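Local coordinates for protein type I site-specific restriction-modification system, R (Restriction) subunit (Vibrio vulnificus, PDB 3H1T) that is probably the ATP-dependent motor and DNA-cleaving subunit of a type I restriction enzyme, here as a fragment lacking the C-terminal part, at residues Phe56-Arg70 with Gly365-His377. Sequence-based numbering, arbitrary orientation.
Sequences FTDGRVQFKGSKVQR and GIDDGFLAPYRVH
The F63 ring carries the guanidinium of R375 over one face. R375 CZ sits 3.8 Å from the F63 ring centroid, 26° off the ring normal, a cation-pi contact. The two planes are not parallel but 39° apart. W551 meets both partners: its ring packs edge-to-face with F63 and makes a second cation-pi contact with R375. P373 CG approaches the F63 ring obliquely and lies closer to V61, at 3.7 Å from V61 CG1. The F370 ring has D368 O over one face, offset toward the rim, and the carbonyl O of F56 at its edge. D58 reaches the same ring obliquely, with OD2 3.2 Å from F370 CE1. The R70 guanidinium meets the carbonyl of G369 at its edge, but the angle is poor for a hydrogen bond. Its NE instead donates to G59 O at 3.1 Å and weakly to D58 O.

The hairpin of strands 61-64 and 67-70, closed by a type II' turn, lies against the linker that joins the two P-loop NTPase-type domains. Helix 362-368 ends there in a Schellman motif at G369, and strand 374-381 then enters the second domain's sheet. D368 O accepts a bond from D58 N at 2.8 Å and a weak one from G59 N. G369 fits closely here, its CA 3.2 Å from G59 O.

R60 CG lies anti to the backbone N (chi1 -170°), and a bend at chi3 lays one face of the guanidinium over D367 CA. NE makes a long, weak salt bridge to D367 OD1. Stronger partners lie outside: E575 for R60 NH1, E545 for R70 NH1, K74 for both D367 and D368, and the Y181 and Y360 hydroxyls for D368 OD2. A water accepts from V61 N and donates to I366 O, linking hairpin to helix.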
loop_
_atom_site.group_PDB
_atom_site.type_symbol
_atom_site.label_atom_id
_atom_site.label_comp_id
_atom_site.label_asym_id
_atom_site.label_seq_id
_atom_site.Cartn_x
_atom_site.Cartn_y
_atom_site.Cartn_z
ATOM N N PHE A 56 -3.471 -12.762 10.395
ATOM C CA PHE A 56 -2.794 -12.075 9.308
ATOM C C PHE A 56 -3.037 -10.575 9.263
ATOM O O PHE A 56 -2.661 -9.920 8.293
ATOM C CB PHE A 56 -3.217 -12.699 7.979
ATOM C CG PHE A 56 -4.711 -12.683 7.753
ATOM C CD1 PHE A 56 -5.520 -13.669 8.307
ATOM C CD2 PHE A 56 -5.305 -11.670 7.003
ATOM C CE1 PHE A 56 -6.896 -13.644 8.120
ATOM C CE2 PHE A 56 -6.676 -11.637 6.806
ATOM C CZ PHE A 56 -7.479 -12.625 7.366
ATOM N N THR A 57 -3.679 -10.039 10.294
ATOM C CA THR A 57 -3.966 -8.608 10.372
ATOM C C THR A 57 -3.428 -8.074 11.704
ATOM O O THR A 57 -3.105 -8.857 12.594
ATOM C CB THR A 57 -5.481 -8.377 10.239
ATOM O OG1 THR A 57 -5.790 -8.091 8.872
ATOM C CG2 THR A 57 -5.957 -7.254 11.130
ATOM N N ASP A 58 -3.287 -6.755 11.830
ATOM C CA ASP A 58 -2.764 -6.172 13.062
ATOM C C ASP A 58 -3.804 -5.495 13.932
ATOM O O ASP A 58 -3.486 -5.071 15.038
ATOM C CB ASP A 58 -1.652 -5.163 12.771
ATOM C CG ASP A 58 -0.327 -5.824 12.525
ATOM O OD1 ASP A 58 -0.242 -7.065 12.699
ATOM O OD2 ASP A 58 0.630 -5.115 12.164
ATOM N N GLY A 59 -5.038 -5.397 13.449
ATOM C CA GLY A 59 -6.076 -4.772 14.249
ATOM C C GLY A 59 -6.306 -3.315 13.893
ATOM O O GLY A 59 -5.410 -2.476 13.996
ATOM N N ARG A 60 -7.520 -2.999 13.477
ATOM C CA ARG A 60 -7.822 -1.627 13.113
ATOM C C ARG A 60 -7.622 -0.694 14.296
ATOM O O ARG A 60 -8.071 -0.981 15.406
ATOM C CB ARG A 60 -9.263 -1.490 12.602
ATOM C CG ARG A 60 -9.541 -0.130 11.997
ATOM C CD ARG A 60 -11.003 0.233 12.112
ATOM N NE ARG A 60 -11.653 0.403 10.818
ATOM C CZ ARG A 60 -11.647 1.526 10.112
ATOM N NH1 ARG A 60 -11.026 2.599 10.570
ATOM N NH2 ARG A 60 -12.275 1.579 8.947
ATOM N N VAL A 61 -6.917 0.409 14.062
ATOM C CA VAL A 61 -6.716 1.396 15.108
ATOM C C VAL A 61 -8.083 2.030 15.323
ATOM O O VAL A 61 -8.650 2.636 14.411
ATOM C CB VAL A 61 -5.717 2.494 14.691
ATOM C CG1 VAL A 61 -5.866 3.701 15.625
ATOM C CG2 VAL A 61 -4.293 1.966 14.754
ATOM N N GLN A 62 -8.616 1.868 16.526
ATOM C CA GLN A 62 -9.930 2.397 16.869
ATOM C C GLN A 62 -9.862 3.410 17.994
ATOM O O GLN A 62 -8.793 3.686 18.544
ATOM C CB GLN A 62 -10.853 1.268 17.323
ATOM C CG GLN A 62 -11.588 0.527 16.228
ATOM C CD GLN A 62 -12.053 -0.837 16.699
ATOM O OE1 GLN A 62 -12.188 -1.081 17.901
ATOM N NE2 GLN A 62 -12.301 -1.734 15.754
ATOM N N PHE A 63 -11.025 3.956 18.341
ATOM C CA PHE A 63 -11.130 4.923 19.426
ATOM C C PHE A 63 -12.292 4.546 20.333
ATOM O O PHE A 63 -13.294 3.979 19.897
ATOM C CB PHE A 63 -11.320 6.345 18.884
ATOM C CG PHE A 63 -10.165 6.837 18.048
ATOM C CD1 PHE A 63 -10.062 6.481 16.704
ATOM C CD2 PHE A 63 -9.176 7.652 18.600
ATOM C CE1 PHE A 63 -9.000 6.930 15.915
ATOM C CE2 PHE A 63 -8.102 8.106 17.814
ATOM C CZ PHE A 63 -8.021 7.743 16.469
ATOM N N LYS A 64 -12.144 4.845 21.613
ATOM C CA LYS A 64 -13.186 4.537 22.589
ATOM C C LYS A 64 -13.118 5.653 23.607
ATOM O O LYS A 64 -12.097 5.808 24.291
ATOM C CB LYS A 64 -12.903 3.215 23.304
ATOM C CG LYS A 64 -12.817 1.961 22.437
ATOM C CD LYS A 64 -14.170 1.492 21.913
ATOM C CE LYS A 64 -14.084 0.039 21.445
ATOM N NZ LYS A 64 -12.780 -0.229 20.767
ATOM N N GLY A 65 -14.200 6.414 23.739
ATOM C CA GLY A 65 -14.179 7.525 24.669
ATOM C C GLY A 65 -13.121 8.473 24.128
ATOM O O GLY A 65 -13.048 8.734 22.923
ATOM N N SER A 66 -12.272 8.978 25.001
ATOM C CA SER A 66 -11.213 9.877 24.579
ATOM C C SER A 66 -9.931 9.079 24.348
ATOM O O SER A 66 -8.881 9.658 24.075
ATOM C CB SER A 66 -11.015 10.938 25.674
ATOM O OG SER A 66 -11.382 10.407 26.940
ATOM N N LYS A 67 -10.020 7.751 24.410
ATOM C CA LYS A 67 -8.834 6.896 24.280
ATOM C C LYS A 67 -8.743 5.967 23.059
ATOM O O LYS A 67 -9.763 5.502 22.545
ATOM C CB LYS A 67 -8.707 6.127 25.589
ATOM C CG LYS A 67 -8.894 7.108 26.767
ATOM C CD LYS A 67 -9.442 6.461 28.039
ATOM C CE LYS A 67 -10.919 6.068 27.935
ATOM N NZ LYS A 67 -11.892 7.208 27.983
ATOM N N VAL A 68 -7.520 5.700 22.600
ATOM C CA VAL A 68 -7.299 4.868 21.404
ATOM C C VAL A 68 -6.776 3.448 21.624
ATOM O O VAL A 68 -6.073 3.187 22.595
ATOM C CB VAL A 68 -6.299 5.575 20.417
ATOM C CG1 VAL A 68 -6.376 7.090 20.589
ATOM C CG2 VAL A 68 -4.880 5.068 20.629
ATOM N N GLN A 69 -7.112 2.552 20.691
ATOM C CA GLN A 69 -6.684 1.145 20.737
ATOM C C GLN A 69 -6.930 0.423 19.409
ATOM O O GLN A 69 -7.559 0.958 18.503
ATOM C CB GLN A 69 -7.443 0.396 21.847
ATOM C CG GLN A 69 -8.953 0.533 21.734
ATOM C CD GLN A 69 -9.710 -0.283 22.760
ATOM O OE1 GLN A 69 -9.808 -1.507 22.652
ATOM N NE2 GLN A 69 -10.247 0.389 23.771
ATOM N N ARG A 70 -6.407 -0.792 19.297
ATOM C CA ARG A 70 -6.610 -1.616 18.115
ATOM C C ARG A 70 -7.720 -2.580 18.530
ATOM O O ARG A 70 -7.766 -3.001 19.678
ATOM C CB ARG A 70 -5.339 -2.427 17.790
ATOM C CG ARG A 70 -4.042 -1.646 17.743
ATOM C CD ARG A 70 -2.913 -2.499 17.193
ATOM N NE ARG A 70 -2.811 -2.390 15.741
ATOM C CZ ARG A 70 -1.894 -1.664 15.111
ATOM N NH1 ARG A 70 -0.995 -0.984 15.801
ATOM N NH2 ARG A 70 -1.880 -1.621 13.790
ATOM N N GLY A 365 -6.062 -1.186 4.090
ATOM C CA GLY A 365 -4.909 -0.987 4.942
ATOM C C GLY A 365 -5.302 -0.486 6.322
ATOM O O GLY A 365 -4.826 -1.011 7.337
ATOM N N ILE A 366 -6.170 0.515 6.392
ATOM C CA ILE A 366 -6.591 1.017 7.695
ATOM C C ILE A 366 -7.337 -0.073 8.448
ATOM O O ILE A 366 -7.122 -0.275 9.637
ATOM C CB ILE A 366 -7.559 2.234 7.615
ATOM C CG1 ILE A 366 -6.886 3.426 6.936
ATOM C CG2 ILE A 366 -7.964 2.654 9.027
ATOM C CD1 ILE A 366 -7.847 4.555 6.654
ATOM N N ASP A 367 -8.211 -0.786 7.752
ATOM C CA ASP A 367 -8.955 -1.838 8.412
ATOM C C ASP A 367 -8.076 -2.977 8.907
ATOM O O ASP A 367 -8.425 -3.645 9.871
ATOM C CB ASP A 367 -10.042 -2.412 7.511
ATOM C CG ASP A 367 -11.056 -3.212 8.299
ATOM O OD1 ASP A 367 -11.587 -2.643 9.276
ATOM O OD2 ASP A 367 -11.319 -4.388 7.964
ATOM N N ASP A 368 -6.936 -3.197 8.262
ATOM C CA ASP A 368 -6.057 -4.279 8.675
ATOM C C ASP A 368 -5.061 -3.838 9.742
ATOM O O ASP A 368 -4.297 -4.653 10.257
ATOM C CB ASP A 368 -5.291 -4.831 7.468
ATOM C CG ASP A 368 -6.185 -5.571 6.480
ATOM O OD1 ASP A 368 -7.357 -5.852 6.794
ATOM O OD2 ASP A 368 -5.691 -5.889 5.386
ATOM N N GLY A 369 -5.070 -2.547 10.056
ATOM C CA GLY A 369 -4.152 -2.027 11.048
ATOM C C GLY A 369 -2.756 -1.794 10.488
ATOM O O GLY A 369 -1.786 -1.710 11.232
ATOM N N PHE A 370 -2.656 -1.680 9.166
ATOM C CA PHE A 370 -1.372 -1.477 8.505
ATOM C C PHE A 370 -1.123 -0.059 8.024
ATOM O O PHE A 370 -0.005 0.286 7.657
ATOM C CB PHE A 370 -1.240 -2.438 7.323
ATOM C CG PHE A 370 -1.036 -3.865 7.731
ATOM C CD1 PHE A 370 -0.063 -4.200 8.676
ATOM C CD2 PHE A 370 -1.789 -4.885 7.147
ATOM C CE1 PHE A 370 0.158 -5.536 9.034
ATOM C CE2 PHE A 370 -1.576 -6.228 7.497
ATOM C CZ PHE A 370 -0.604 -6.551 8.441
ATOM N N LEU A 371 -2.173 0.745 8.002
ATOM C CA LEU A 371 -2.070 2.140 7.601
ATOM C C LEU A 371 -2.839 2.908 8.664
ATOM O O LEU A 371 -3.704 2.341 9.333
ATOM C CB LEU A 371 -2.670 2.363 6.212
ATOM C CG LEU A 371 -1.917 1.785 5.014
ATOM C CD1 LEU A 371 -2.676 2.163 3.751
ATOM C CD2 LEU A 371 -0.490 2.326 4.957
ATOM N N ALA A 372 -2.540 4.194 8.814
ATOM C CA ALA A 372 -3.172 4.997 9.853
ATOM C C ALA A 372 -4.483 5.697 9.519
ATOM O O ALA A 372 -4.670 6.204 8.419
ATOM C CB ALA A 372 -2.163 6.016 10.388
ATOM N N PRO A 373 -5.424 5.715 10.472
ATOM C CA PRO A 373 -6.720 6.384 10.265
ATOM C C PRO A 373 -6.556 7.918 10.373
ATOM O O PRO A 373 -5.522 8.390 10.837
ATOM C CB PRO A 373 -7.596 5.770 11.365
ATOM C CG PRO A 373 -6.596 5.475 12.458
ATOM C CD PRO A 373 -5.456 4.877 11.685
ATOM N N TYR A 374 -7.559 8.698 9.978
ATOM C CA TYR A 374 -7.405 10.152 10.014
ATOM C C TYR A 374 -8.653 10.952 10.376
ATOM O O TYR A 374 -9.776 10.466 10.246
ATOM C CB TYR A 374 -6.899 10.616 8.639
ATOM C CG TYR A 374 -7.777 10.139 7.488
ATOM C CD1 TYR A 374 -8.959 10.810 7.158
ATOM C CD2 TYR A 374 -7.472 8.963 6.785
ATOM C CE1 TYR A 374 -9.805 10.320 6.167
ATOM C CE2 TYR A 374 -8.320 8.475 5.799
ATOM C CZ TYR A 374 -9.480 9.151 5.495
ATOM O OH TYR A 374 -10.298 8.627 4.520
ATOM N N ARG A 375 -8.434 12.179 10.841
ATOM C CA ARG A 375 -9.517 13.099 11.166
ATOM C C ARG A 375 -9.452 14.249 10.174
ATOM O O ARG A 375 -8.366 14.727 9.849
ATOM C CB ARG A 375 -9.366 13.691 12.571
ATOM C CG ARG A 375 -9.782 12.792 13.702
ATOM C CD ARG A 375 -8.752 11.717 13.968
ATOM N NE ARG A 375 -9.245 10.718 14.914
ATOM C CZ ARG A 375 -9.476 10.949 16.205
ATOM N NH1 ARG A 375 -9.255 12.154 16.729
ATOM N NH2 ARG A 375 -9.953 9.977 16.973
ATOM N N VAL A 376 -10.596 14.689 9.670
ATOM C CA VAL A 376 -10.581 15.814 8.765
ATOM C C VAL A 376 -11.141 17.048 9.470
ATOM O O VAL A 376 -12.173 16.988 10.134
ATOM C CB VAL A 376 -11.417 15.577 7.488
ATOM C CG1 VAL A 376 -11.370 16.833 6.623
ATOM C CG2 VAL A 376 -10.889 14.390 6.715
ATOM N N HIS A 377 -10.424 18.158 9.352
ATOM C CA HIS A 377 -10.837 19.427 9.932
ATOM C C HIS A 377 -10.855 20.367 8.747
ATOM O O HIS A 377 -9.807 20.835 8.295
ATOM C CB HIS A 377 -9.826 19.915 10.969
ATOM C CG HIS A 377 -9.579 18.944 12.082
ATOM N ND1 HIS A 377 -10.590 18.446 12.873
ATOM C CD2 HIS A 377 -8.433 18.387 12.541
ATOM C CE1 HIS A 377 -10.078 17.625 13.775
ATOM N NE2 HIS A 377 -8.771 17.573 13.595
HETATM O O HOH W 1 -5.652 0.710 11.521
#